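Uncharacterized protein (Streptococcus pneumoniae, PDB 3LFT) binds L-tryptophan in an internal pocket and probably serves as the substrate-binding protein of an ABC transporter. Local coordinates at residues A[215-221]-A[228-233]; A[119-123]-A[153-158]; A[165-169]-A[183-187]; A[170-176]-A[197-201]; A[26-32]-A[244-248]. All coordinates share one frame; numbering follows the deposited sequence.

Contact 1: residues A[215-221]-A[228-233]; sequences PIYPSAT and GLASVV
Ile216 and Leu229 supply the direct hydrogen bond of this pairing: Leu229 N donates to Ile216 O over 2.8 Å, within the carbonyl plane and fairly straight (156° at the hydrogen). Further along, Ala230 O is buried and finds no hydrogen-bond partner; the CA-H of Tyr217 approaches it instead, with CA and O 3.2 Å apart. Beyond that point water takes over. One molecule donates to Tyr217 O and to Ser219 OG, and its third bond, to Ser231 OG, is 2.7 Å long. Ser231 holds OG trans to its backbone N (chi1 -170°), which turns the hydroxyl toward Ser219, whose own OG also bonds Val192 O. Among the apolar contacts, Leu229 runs alongside Tyr217 in the same direction and sets CD2 3.7 Å from Tyr217 CZ, while the phenol OH continues to Thr130. Leu229 CD2 also meets Pro215 CB, at 3.7 Å. A separate van der Waals contact, methyl against hydroxyl oxygen, puts Val233 CG2 3.3 Å from Thr221 OG1, the side chains crossing nearly at right angles. Strands 216-218 and 230-233 run almost parallel, 16° apart, joining the edge of a four-stranded parallel sheet to a separate mixed sheet beside the tryptophan pocket, where Ala220, N-cap of helix 221-224, touches the ligand.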
# COMPACT_ATOMS: atom_id res chain seq x y z
N PRO A 215 14.73 -0.10 15.74
CA PRO A 215 14.15 0.79 14.73
C PRO A 215 13.16 0.05 13.83
O PRO A 215 13.38 -1.12 13.48
CB PRO A 215 15.36 1.22 13.91
CG PRO A 215 16.39 0.17 14.16
CD PRO A 215 16.17 -0.30 15.55
N ILE A 216 12.09 0.74 13.45
CA ILE A 216 11.08 0.22 12.53
C ILE A 216 11.17 1.01 11.23
O ILE A 216 11.18 2.26 11.24
CB ILE A 216 9.66 0.34 13.10
CG1 ILE A 216 9.58 -0.29 14.50
CG2 ILE A 216 8.65 -0.35 12.19
CD1 ILE A 216 8.34 0.20 15.28
N TYR A 217 11.23 0.29 10.12
CA TYR A 217 11.21 0.89 8.78
C TYR A 217 9.93 0.44 8.06
O TYR A 217 9.93 -0.56 7.32
CB TYR A 217 12.43 0.43 7.99
CG TYR A 217 13.75 1.04 8.41
CD1 TYR A 217 14.19 2.22 7.80
CD2 TYR A 217 14.57 0.45 9.38
CE1 TYR A 217 15.42 2.77 8.13
CE2 TYR A 217 15.81 1.03 9.72
CZ TYR A 217 16.21 2.18 9.09
OH TYR A 217 17.43 2.75 9.39
N PRO A 218 8.81 1.15 8.29
CA PRO A 218 7.51 0.71 7.77
C PRO A 218 7.17 1.50 6.51
O PRO A 218 7.33 2.72 6.47
CB PRO A 218 6.56 1.03 8.91
CG PRO A 218 7.15 2.32 9.52
CD PRO A 218 8.65 2.29 9.22
N SER A 219 6.67 0.81 5.48
CA SER A 219 6.50 1.39 4.14
C SER A 219 5.27 2.26 3.95
O SER A 219 4.48 2.06 3.01
CB SER A 219 6.54 0.26 3.10
OG SER A 219 7.75 -0.46 3.20
N ALA A 220 5.09 3.24 4.84
CA ALA A 220 4.09 4.29 4.65
C ALA A 220 4.37 5.47 5.54
O ALA A 220 4.77 5.30 6.69
CB ALA A 220 2.69 3.76 4.99
N THR A 221 4.15 6.67 5.01
CA THR A 221 4.22 7.89 5.79
C THR A 221 3.36 7.79 7.03
O THR A 221 3.79 8.18 8.10
CB THR A 221 3.83 9.11 4.95
OG1 THR A 221 4.77 9.22 3.87
CG2 THR A 221 3.82 10.40 5.75
N GLY A 228 7.30 4.94 13.53
CA GLY A 228 8.37 4.35 12.72
C GLY A 228 9.54 5.31 12.61
O GLY A 228 9.38 6.52 12.82
N LEU A 229 10.71 4.78 12.29
CA LEU A 229 11.90 5.59 12.13
C LEU A 229 11.94 6.29 10.78
O LEU A 229 12.12 7.51 10.72
CB LEU A 229 13.14 4.71 12.31
CG LEU A 229 14.47 5.38 11.93
CD1 LEU A 229 14.76 6.58 12.81
CD2 LEU A 229 15.63 4.38 11.99
N ALA A 230 11.78 5.53 9.70
CA ALA A 230 11.96 6.08 8.37
C ALA A 230 11.50 5.06 7.35
O ALA A 230 11.30 3.87 7.65
CB ALA A 230 13.44 6.41 8.13
N SER A 231 11.28 5.54 6.13
CA SER A 231 11.04 4.67 4.99
C SER A 231 11.29 5.43 3.69
O SER A 231 11.74 6.58 3.71
CB SER A 231 9.62 4.08 5.03
OG SER A 231 9.50 3.07 4.03
N VAL A 232 10.99 4.77 2.57
CA VAL A 232 10.97 5.40 1.24
C VAL A 232 9.60 5.05 0.67
O VAL A 232 9.25 3.86 0.60
CB VAL A 232 12.11 4.91 0.33
CG1 VAL A 232 12.08 5.68 -0.97
CG2 VAL A 232 13.46 5.07 1.06
N VAL A 233 8.83 6.07 0.30
CA VAL A 233 7.40 5.89 0.08
C VAL A 233 6.90 6.67 -1.12
O VAL A 233 7.49 7.67 -1.52
CB VAL A 233 6.57 6.31 1.33
CG1 VAL A 233 6.95 5.43 2.53
CG2 VAL A 233 6.80 7.79 1.68
O HOH W 1 10.02 0.48 4.62

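Contact 2: residues A[119-123]-A[153-158]; sequences AQQQV and EFKAYA
The Tyr157 ring lies flat against the start of the Gln120 side chain: Gln120 CB sits over the centre of one ring face, 3.8 Å from the centroid and only 10° off the normal, a clear CH-pi contact. Gln120 then runs on, fully extended from a CG trans to the backbone N, and its amide tips 36° from the ring plane, with OE1 3.6 Å from Tyr157 CE1. On the side of this pair nearer the protein interior, Ala119 CB faces the other helix directly and fits between Phe154 CA, at 3.9 Å, and Tyr157 CD2, at 4.0 Å. The backbones come close here because Ala119 is small; the helix axes approach to 8.9 Å and cross at -46°. Helix 145-160 is the connection between the neighbouring parallel strands 135-141 and 164-170, a beta-alpha-beta unit, and helix 119-129 packs beside it over the four-stranded sheet, as expected of the Rossmann-like lobes of periplasmic binding proteins. Val123 reaches across with CG2, which lies obliquely to the Phe154 ring at 3.7 Å from CE1 and also touches Tyr157 CB and Ala158. The Phe154 ring in turn stacks on Trp191 of the sheet. Gln122 crosses that ring at about a right angle, and OE1 comes within 4.1 Å of Phe154 CD1. The same OE1 accepts from Trp191 NE1, while NE2 bonds Asn117 OD1, so both ends of this buried amide are held.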
# COMPACT_ATOMS: atom_id res chain seq x y z
N ALA A 119 12.16 -1.08 -2.87
CA ALA A 119 12.96 -1.91 -1.99
C ALA A 119 14.44 -1.53 -1.99
O ALA A 119 15.06 -1.49 -0.94
CB ALA A 119 12.79 -3.38 -2.34
N GLN A 120 15.02 -1.32 -3.17
CA GLN A 120 16.43 -0.96 -3.24
C GLN A 120 16.73 0.28 -2.41
O GLN A 120 17.70 0.32 -1.63
CB GLN A 120 16.88 -0.78 -4.69
CG GLN A 120 18.34 -0.32 -4.83
CD GLN A 120 18.80 -0.16 -6.27
OE1 GLN A 120 18.21 -0.73 -7.19
NE2 GLN A 120 19.85 0.62 -6.48
N GLN A 121 15.90 1.30 -2.59
CA GLN A 121 16.07 2.55 -1.85
C GLN A 121 15.87 2.38 -0.35
O GLN A 121 16.56 3.02 0.45
CB GLN A 121 15.16 3.66 -2.36
CG GLN A 121 15.56 4.27 -3.69
CD GLN A 121 14.52 5.25 -4.15
OE1 GLN A 121 13.61 4.89 -4.90
NE2 GLN A 121 14.60 6.49 -3.65
N GLN A 122 14.96 1.50 0.05
CA GLN A 122 14.77 1.23 1.47
C GLN A 122 16.00 0.55 2.05
O GLN A 122 16.43 0.91 3.15
CB GLN A 122 13.52 0.39 1.69
CG GLN A 122 12.26 1.19 1.43
CD GLN A 122 11.00 0.35 1.41
OE1 GLN A 122 11.05 -0.87 1.50
NE2 GLN A 122 9.86 1.02 1.28
N VAL A 123 16.55 -0.43 1.33
CA VAL A 123 17.78 -1.07 1.79
C VAL A 123 18.91 -0.05 1.93
O VAL A 123 19.61 -0.03 2.94
CB VAL A 123 18.18 -2.26 0.88
CG1 VAL A 123 19.59 -2.72 1.17
CG2 VAL A 123 17.20 -3.41 1.09
N GLU A 153 11.38 -9.36 -3.12
CA GLU A 153 12.24 -8.34 -3.72
C GLU A 153 13.15 -7.69 -2.69
O GLU A 153 14.33 -7.47 -2.92
CB GLU A 153 11.40 -7.30 -4.47
CG GLU A 153 10.70 -7.85 -5.72
CD GLU A 153 10.05 -6.77 -6.56
OE1 GLU A 153 10.43 -5.57 -6.44
OE2 GLU A 153 9.16 -7.13 -7.37
N PHE A 154 12.58 -7.38 -1.53
CA PHE A 154 13.35 -6.76 -0.46
C PHE A 154 14.47 -7.68 0.03
O PHE A 154 15.58 -7.25 0.23
CB PHE A 154 12.42 -6.31 0.69
CG PHE A 154 13.14 -5.64 1.84
CD1 PHE A 154 13.39 -4.27 1.83
CD2 PHE A 154 13.58 -6.39 2.93
CE1 PHE A 154 14.03 -3.66 2.89
CE2 PHE A 154 14.22 -5.78 4.01
CZ PHE A 154 14.46 -4.40 3.98
N LYS A 155 14.14 -8.95 0.21
CA LYS A 155 15.13 -9.92 0.68
C LYS A 155 16.30 -10.01 -0.30
O LYS A 155 17.46 -10.07 0.10
CB LYS A 155 14.46 -11.29 0.89
CG LYS A 155 15.28 -12.33 1.60
CD LYS A 155 14.46 -13.60 1.78
CE LYS A 155 15.31 -14.80 2.18
NZ LYS A 155 15.88 -14.68 3.55
N ALA A 156 16.00 -10.01 -1.59
CA ALA A 156 17.06 -10.11 -2.60
C ALA A 156 18.01 -8.91 -2.52
O ALA A 156 19.24 -9.07 -2.50
CB ALA A 156 16.47 -10.27 -3.99
N TYR A 157 17.45 -7.70 -2.43
CA TYR A 157 18.28 -6.50 -2.30
C TYR A 157 19.05 -6.43 -0.99
O TYR A 157 20.23 -6.04 -0.97
CB TYR A 157 17.43 -5.24 -2.46
CG TYR A 157 17.18 -4.88 -3.90
CD1 TYR A 157 18.23 -4.50 -4.73
CD2 TYR A 157 15.88 -4.91 -4.42
CE1 TYR A 157 18.01 -4.18 -6.06
CE2 TYR A 157 15.65 -4.59 -5.76
CZ TYR A 157 16.72 -4.22 -6.57
OH TYR A 157 16.51 -3.90 -7.89
N ALA A 158 18.40 -6.80 0.10
CA ALA A 158 19.04 -6.76 1.41
C ALA A 158 20.25 -7.68 1.46
O ALA A 158 21.30 -7.30 1.98
CB ALA A 158 18.06 -7.12 2.49

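Contact 3: residues A[165-169]-A[183-187]; sequences VETFA and MTSKV
The carbonyl oxygen of Met183, a selenomethionine in this crystal, is gripped by two backbone amides: Lys186 N at 2.9 Å and, more weakly, Val187 N at 3.0 Å from Met183 O. These bonds curl the chain after helix 176-183 so that Met183, Lys186 and Val187 all present side chains to Phe168. Met183 CB lies over the centre of one face of the Phe168 ring, 3.5 Å from the centroid and 3° off the normal, a close CH-pi contact. Farther out, in one of the two conformers modelled and so less certainly, the chain bends at its last torsion (chi3 -69°) and returns CE toward the ring, 3.8 Å from Phe168 CD2; the selenium itself is oblique to the ring in a Met-aromatic contact. Phe168 belongs to strand 164-170, an outermost strand of the four-stranded parallel sheet, and the 183-187 turn leads into strand 189-192 of the same sheet, so the contact fastens the end of one alpha-beta connection to the sheet's border. Lys186 approaches in the ring plane, its CD at the edge 3.9 Å from Phe168 CZ. Val187 slides past the phenyl group in the opposite direction and brings CG1 to 4.0 Å from Phe168 CE2. Glu166, extended, passes obliquely by Lys186; Glu166 OE1 and Lys186 NZ remain 4.7 Å apart, too far for a salt bridge, though their opposite charges probably attract weakly.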
# COMPACT_ATOMS: atom_id res chain seq x y z
N VAL A 165 17.55 -11.15 6.22
CA VAL A 165 16.12 -10.93 6.44
C VAL A 165 15.51 -12.24 6.91
O VAL A 165 15.67 -13.29 6.26
CB VAL A 165 15.39 -10.45 5.17
CG1 VAL A 165 13.89 -10.30 5.43
CG2 VAL A 165 15.97 -9.15 4.65
N GLU A 166 14.88 -12.17 8.08
CA GLU A 166 14.08 -13.27 8.62
C GLU A 166 12.63 -12.86 8.51
O GLU A 166 12.26 -11.72 8.84
CB GLU A 166 14.44 -13.55 10.08
CG GLU A 166 13.75 -14.78 10.70
CD GLU A 166 14.41 -15.28 11.98
OE1 GLU A 166 13.98 -16.34 12.49
OE2 GLU A 166 15.36 -14.62 12.48
N THR A 167 11.78 -13.78 8.05
CA THR A 167 10.36 -13.47 7.83
C THR A 167 9.48 -13.83 9.03
O THR A 167 9.68 -14.88 9.66
CB THR A 167 9.84 -14.12 6.55
OG1 THR A 167 10.06 -15.53 6.60
CG2 THR A 167 10.58 -13.54 5.35
N PHE A 168 8.54 -12.95 9.34
CA PHE A 168 7.58 -13.11 10.42
C PHE A 168 6.21 -12.77 9.87
O PHE A 168 5.71 -11.64 10.02
CB PHE A 168 7.95 -12.26 11.63
CG PHE A 168 9.26 -12.63 12.25
CD1 PHE A 168 9.32 -13.57 13.29
CD2 PHE A 168 10.45 -12.07 11.77
CE1 PHE A 168 10.54 -13.91 13.85
CE2 PHE A 168 11.68 -12.41 12.32
CZ PHE A 168 11.72 -13.34 13.37
N ALA A 169 5.63 -13.73 9.17
CA ALA A 169 4.30 -13.56 8.60
C ALA A 169 3.24 -13.82 9.65
O ALA A 169 3.39 -14.71 10.50
CB ALA A 169 4.11 -14.46 7.39
N MSE A 183 9.99 -11.51 17.51
CA MSE A 183 10.95 -11.07 16.52
C MSE A 183 11.98 -10.11 17.08
O MSE A 183 13.12 -10.13 16.65
CB MSE A 183 10.26 -10.49 15.28
CG MSE A 183 9.70 -9.09 15.47
SE MSE A 183 8.50 -8.60 14.06
CE MSE A 183 9.76 -8.43 12.60
N THR A 184 11.60 -9.29 18.06
CA THR A 184 12.53 -8.25 18.52
C THR A 184 13.70 -8.79 19.36
O THR A 184 14.66 -8.06 19.59
CB THR A 184 11.84 -7.03 19.20
OG1 THR A 184 11.06 -7.44 20.33
CG2 THR A 184 10.97 -6.24 18.22
N SER A 185 13.62 -10.04 19.79
CA SER A 185 14.75 -10.71 20.44
C SER A 185 15.66 -11.37 19.41
O SER A 185 16.75 -11.86 19.74
CB SER A 185 14.25 -11.76 21.43
OG SER A 185 14.01 -12.99 20.78
N LYS A 186 15.21 -11.39 18.15
CA LYS A 186 15.91 -12.09 17.07
C LYS A 186 16.53 -11.19 16.00
O LYS A 186 17.42 -11.61 15.25
CB LYS A 186 14.96 -13.05 16.35
CG LYS A 186 14.54 -14.26 17.20
CD LYS A 186 13.43 -15.03 16.50
CE LYS A 186 13.09 -16.33 17.22
NZ LYS A 186 14.20 -17.32 17.06
N VAL A 187 16.04 -9.95 15.92
CA VAL A 187 16.45 -9.05 14.83
C VAL A 187 16.84 -7.68 15.34
O VAL A 187 16.50 -7.31 16.47
CB VAL A 187 15.34 -8.91 13.74
CG1 VAL A 187 14.90 -10.27 13.24
CG2 VAL A 187 14.14 -8.10 14.27

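Contact 4: residues A[170-176]-A[197-201]; sequences VPSTNEI and TIASG
Thr197 carries OG1 beside its backbone N (chi1 -56°), a torsion that swings the methyl CG2 trans to that nitrogen and lays it against the 170-176 loop, 3.7 Å from Ser172 C. Ile198, with both torsions near -55°, bends so that CD1 reaches the same loop. There CD1 is shared by two partners: Val170 CG2 at 3.8 Å, the side chains crossing about perpendicularly, and Ile176 CD1 at 3.9 Å, met at a slant. Ile176 CD1 also lies near Gly201 O, packing directly on the glycine backbone. The 170-176 loop follows strand 164-170 and helix 196-200 follows strand 189-192, so both stand at the C-terminal ends of parallel strands, where ligands of alpha/beta binding proteins are commonly held; Ala199 of this helix touches the bound tryptophan. Thr173, modelled in two conformers, in one of them packs its methyl CG2 3.5 Å from Thr197 O. The hydrogen bond to Thr197 O comes from within the helix, donated by Ser200 OG over 2.8 Å and tilted 28° from the carbonyl plane. The loop has its own polar brace: Ser172 OG accepts from Asn174 N in an ST turn and donates to Glu175 OE1, 2.7 Å away on the syn side of the carboxylate. On the helix side, Thr197 OG1 bonds Glu144 OE2, which helps fix the rotation placing the methyl against Ser172.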
# COMPACT_ATOMS: atom_id res chain seq x y z
N VAL A 170 2.20 -13.01 9.62
CA VAL A 170 1.00 -13.20 10.43
C VAL A 170 -0.21 -13.41 9.52
O VAL A 170 -0.27 -12.84 8.42
CB VAL A 170 0.75 -12.00 11.40
CG1 VAL A 170 1.91 -11.86 12.40
CG2 VAL A 170 0.58 -10.68 10.66
N PRO A 171 -1.19 -14.24 9.95
CA PRO A 171 -2.40 -14.39 9.12
C PRO A 171 -3.43 -13.27 9.29
O PRO A 171 -4.34 -13.14 8.46
CB PRO A 171 -2.99 -15.72 9.60
CG PRO A 171 -2.58 -15.80 11.04
CD PRO A 171 -1.18 -15.20 11.07
N SER A 172 -3.31 -12.51 10.37
CA SER A 172 -4.26 -11.46 10.73
C SER A 172 -3.63 -10.50 11.71
O SER A 172 -2.49 -10.69 12.14
CB SER A 172 -5.53 -12.06 11.35
OG SER A 172 -5.32 -12.32 12.74
N THR A 173 -4.39 -9.47 12.10
CA THR A 173 -3.90 -8.47 13.05
C THR A 173 -3.77 -9.04 14.46
O THR A 173 -3.03 -8.51 15.28
CB THR A 173 -4.81 -7.23 13.14
OG1 THR A 173 -6.17 -7.63 13.32
CG2 THR A 173 -4.70 -6.39 11.86
N ASN A 174 -4.48 -10.14 14.73
CA ASN A 174 -4.48 -10.74 16.06
C ASN A 174 -3.11 -11.21 16.55
O ASN A 174 -2.84 -11.19 17.76
CB ASN A 174 -5.49 -11.89 16.13
CG ASN A 174 -6.91 -11.43 15.85
OD1 ASN A 174 -7.57 -11.92 14.92
ND2 ASN A 174 -7.39 -10.46 16.62
N GLU A 175 -2.25 -11.62 15.62
CA GLU A 175 -0.95 -12.20 15.95
C GLU A 175 0.17 -11.16 15.98
O GLU A 175 1.32 -11.51 16.23
CB GLU A 175 -0.61 -13.33 14.96
CG GLU A 175 -1.53 -14.56 15.02
CD GLU A 175 -2.88 -14.36 14.33
OE1 GLU A 175 -3.00 -13.46 13.48
OE2 GLU A 175 -3.83 -15.10 14.64
N ILE A 176 -0.17 -9.88 15.76
CA ILE A 176 0.88 -8.85 15.67
C ILE A 176 1.68 -8.69 16.96
O ILE A 176 2.91 -8.76 16.94
CB ILE A 176 0.34 -7.47 15.22
CG1 ILE A 176 -0.10 -7.53 13.75
CG2 ILE A 176 1.44 -6.38 15.40
CD1 ILE A 176 -0.84 -6.28 13.26
N THR A 197 -2.70 -5.25 6.39
CA THR A 197 -2.91 -5.85 7.72
C THR A 197 -2.06 -5.11 8.75
O THR A 197 -2.58 -4.64 9.77
CB THR A 197 -2.59 -7.38 7.70
OG1 THR A 197 -3.39 -8.01 6.68
CG2 THR A 197 -2.85 -8.04 9.06
N ILE A 198 -0.76 -4.99 8.48
CA ILE A 198 0.11 -4.34 9.45
C ILE A 198 -0.23 -2.85 9.49
O ILE A 198 -0.21 -2.24 10.57
CB ILE A 198 1.61 -4.58 9.15
CG1 ILE A 198 1.89 -6.08 8.99
CG2 ILE A 198 2.50 -3.96 10.23
CD1 ILE A 198 1.53 -6.98 10.20
N ALA A 199 -0.56 -2.24 8.35
CA ALA A 199 -0.90 -0.81 8.41
C ALA A 199 -2.12 -0.55 9.28
O ALA A 199 -2.19 0.46 10.00
CB ALA A 199 -1.10 -0.22 7.01
N SER A 200 -3.09 -1.45 9.22
CA SER A 200 -4.30 -1.31 10.01
C SER A 200 -4.05 -1.54 11.50
O SER A 200 -4.83 -1.06 12.33
CB SER A 200 -5.39 -2.25 9.48
OG SER A 200 -5.15 -3.58 9.87
N GLY A 201 -2.98 -2.27 11.84
CA GLY A 201 -2.64 -2.53 13.24
C GLY A 201 -1.33 -1.91 13.65
O GLY A 201 -0.71 -2.37 14.61

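Contact 5: residues A[26-32]-A[244-248]; sequences GLAEEGY and GKMIV
Lys245 NZ is shared by two carboxylates, 2.7 Å from Glu30 OE2 and 3.1 Å from Glu29 OE1, a salt-bridge network beside the packing between helices 14-29 and 236-251. Both helices lie against the six-stranded parallel sheet of the other Rossmann-like lobe of this binding-protein fold: Leu27 touches Ile5 and Ile247 touches Leu65 and Val67. The lysine runs extended to CE and bends only at its last torsion (chi4 -66°), which turns the ammonium toward the two acids. Glu29 crosses it obliquely on a straight chain, whereas Glu30 bends at chi2 (-56°) and meets it at about a right angle. Two negative groups around one ammonium would be expected to favour its charged state. Next to these charges the helices come very near each other at a pair of glycines, Gly26 C lying 4.4 Å from Gly244 CA, where backbone meets backbone without side chains between. Packing farther along centres on Val248. Its CG2 meets Leu27 CD2 at 3.8 Å, the two side chains sliding past one another, and the same leucine methyl touches Ile247 CG2. Glu30 contributes its aliphatic part as well, CB resting on Val248 CG2. After the helix, Gly31 takes a positive phi in a Schellman motif, and the chain turns to bring in Tyr32, whose OH bonds Lys252 NZ. The Tyr32 ring lies obliquely to the valine, with CE2 3.7 Å from Val248 CG1.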
# COMPACT_ATOMS: atom_id res chain seq x y z
N GLY A 26 -9.43 13.89 -8.02
CA GLY A 26 -9.15 13.70 -9.45
C GLY A 26 -10.42 13.68 -10.26
O GLY A 26 -10.49 14.27 -11.34
N LEU A 27 -11.45 13.01 -9.75
CA LEU A 27 -12.79 13.08 -10.35
C LEU A 27 -13.31 14.50 -10.46
O LEU A 27 -13.81 14.91 -11.50
CB LEU A 27 -13.80 12.26 -9.55
CG LEU A 27 -13.62 10.75 -9.62
CD1 LEU A 27 -14.46 10.08 -8.55
CD2 LEU A 27 -13.99 10.25 -11.00
N ALA A 28 -13.21 15.25 -9.37
CA ALA A 28 -13.75 16.60 -9.33
C ALA A 28 -13.03 17.52 -10.33
O ALA A 28 -13.67 18.36 -10.98
CB ALA A 28 -13.65 17.15 -7.92
N GLU A 29 -11.72 17.35 -10.48
CA GLU A 29 -10.94 18.16 -11.42
C GLU A 29 -11.43 17.99 -12.86
O GLU A 29 -11.34 18.91 -13.67
CB GLU A 29 -9.45 17.78 -11.28
CG GLU A 29 -8.47 18.59 -12.11
CD GLU A 29 -7.05 18.04 -12.01
OE1 GLU A 29 -6.23 18.35 -12.89
OE2 GLU A 29 -6.76 17.30 -11.05
N GLU A 30 -11.98 16.81 -13.15
CA GLU A 30 -12.50 16.49 -14.48
C GLU A 30 -14.00 16.81 -14.62
O GLU A 30 -14.59 16.54 -15.67
CB GLU A 30 -12.23 15.02 -14.81
CG GLU A 30 -10.75 14.62 -14.87
CD GLU A 30 -9.96 15.46 -15.85
OE1 GLU A 30 -10.51 15.84 -16.90
OE2 GLU A 30 -8.79 15.74 -15.55
N GLY A 31 -14.60 17.36 -13.58
CA GLY A 31 -16.03 17.72 -13.60
C GLY A 31 -16.97 16.70 -12.98
O GLY A 31 -18.18 16.93 -12.91
N TYR A 32 -16.42 15.58 -12.54
CA TYR A 32 -17.23 14.52 -11.95
C TYR A 32 -17.37 14.76 -10.45
O TYR A 32 -16.61 14.25 -9.64
CB TYR A 32 -16.68 13.14 -12.31
CG TYR A 32 -16.76 12.83 -13.80
CD1 TYR A 32 -17.78 12.03 -14.32
CD2 TYR A 32 -15.82 13.37 -14.69
CE1 TYR A 32 -17.84 11.76 -15.69
CE2 TYR A 32 -15.89 13.11 -16.05
CZ TYR A 32 -16.89 12.31 -16.54
OH TYR A 32 -16.95 12.05 -17.90
N GLY A 244 -8.28 8.57 -9.96
CA GLY A 244 -9.44 9.38 -10.40
C GLY A 244 -9.41 9.66 -11.89
O GLY A 244 -10.43 9.55 -12.58
N LYS A 245 -8.25 10.06 -12.38
CA LYS A 245 -8.14 10.33 -13.80
C LYS A 245 -8.34 9.12 -14.67
O LYS A 245 -8.95 9.24 -15.74
CB LYS A 245 -6.82 11.03 -14.10
CG LYS A 245 -6.87 12.45 -13.53
CD LYS A 245 -5.61 13.24 -13.73
CE LYS A 245 -5.78 14.62 -13.12
NZ LYS A 245 -6.80 15.44 -13.82
N MSE A 246 -7.89 7.94 -14.25
CA MSE A 246 -8.14 6.71 -15.01
C MSE A 246 -9.61 6.31 -14.96
O MSE A 246 -10.13 5.83 -15.96
CB MSE A 246 -7.25 5.56 -14.53
CG MSE A 246 -5.78 5.85 -14.79
SE MSE A 246 -4.65 4.33 -14.44
CE MSE A 246 -5.07 3.31 -16.03
N ILE A 247 -10.29 6.55 -13.83
CA ILE A 247 -11.72 6.29 -13.78
C ILE A 247 -12.41 7.12 -14.86
O ILE A 247 -13.28 6.60 -15.57
CB ILE A 247 -12.27 6.67 -12.40
CG1 ILE A 247 -11.78 5.67 -11.34
CG2 ILE A 247 -13.79 6.70 -12.41
CD1 ILE A 247 -11.98 6.17 -9.91
N VAL A 248 -12.05 8.39 -14.98
CA VAL A 248 -12.66 9.25 -15.98
C VAL A 248 -12.36 8.74 -17.38
O VAL A 248 -13.25 8.72 -18.25
CB VAL A 248 -12.22 10.71 -15.79
CG1 VAL A 248 -12.65 11.59 -16.96
CG2 VAL A 248 -12.79 11.24 -14.47

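Contacts 1 to 4 gather around the four-stranded sheet, while contact 5 lies in the other lobe, its centre about 30 Å from that of contact 1 and about 43 Å from that of contact 3. Contacts 1 and 2, about 13 Å apart between centres, meet through a probable hydrogen bond of 3.0 Å from Gln122 NE2 to Val232 O. Contact 2 touches contact 3 where Ala158 and Phe154 pack on Val165. Contacts 3 and 4 adjoin in sequence and alternate along the chain. Ala220 in contact 1 and Ala199 in contact 4 both touch the tryptophan, although the centres of these contacts are about 17 Å apart; the Gln122 side chain of contact 2 is about 10 Å from the ligand.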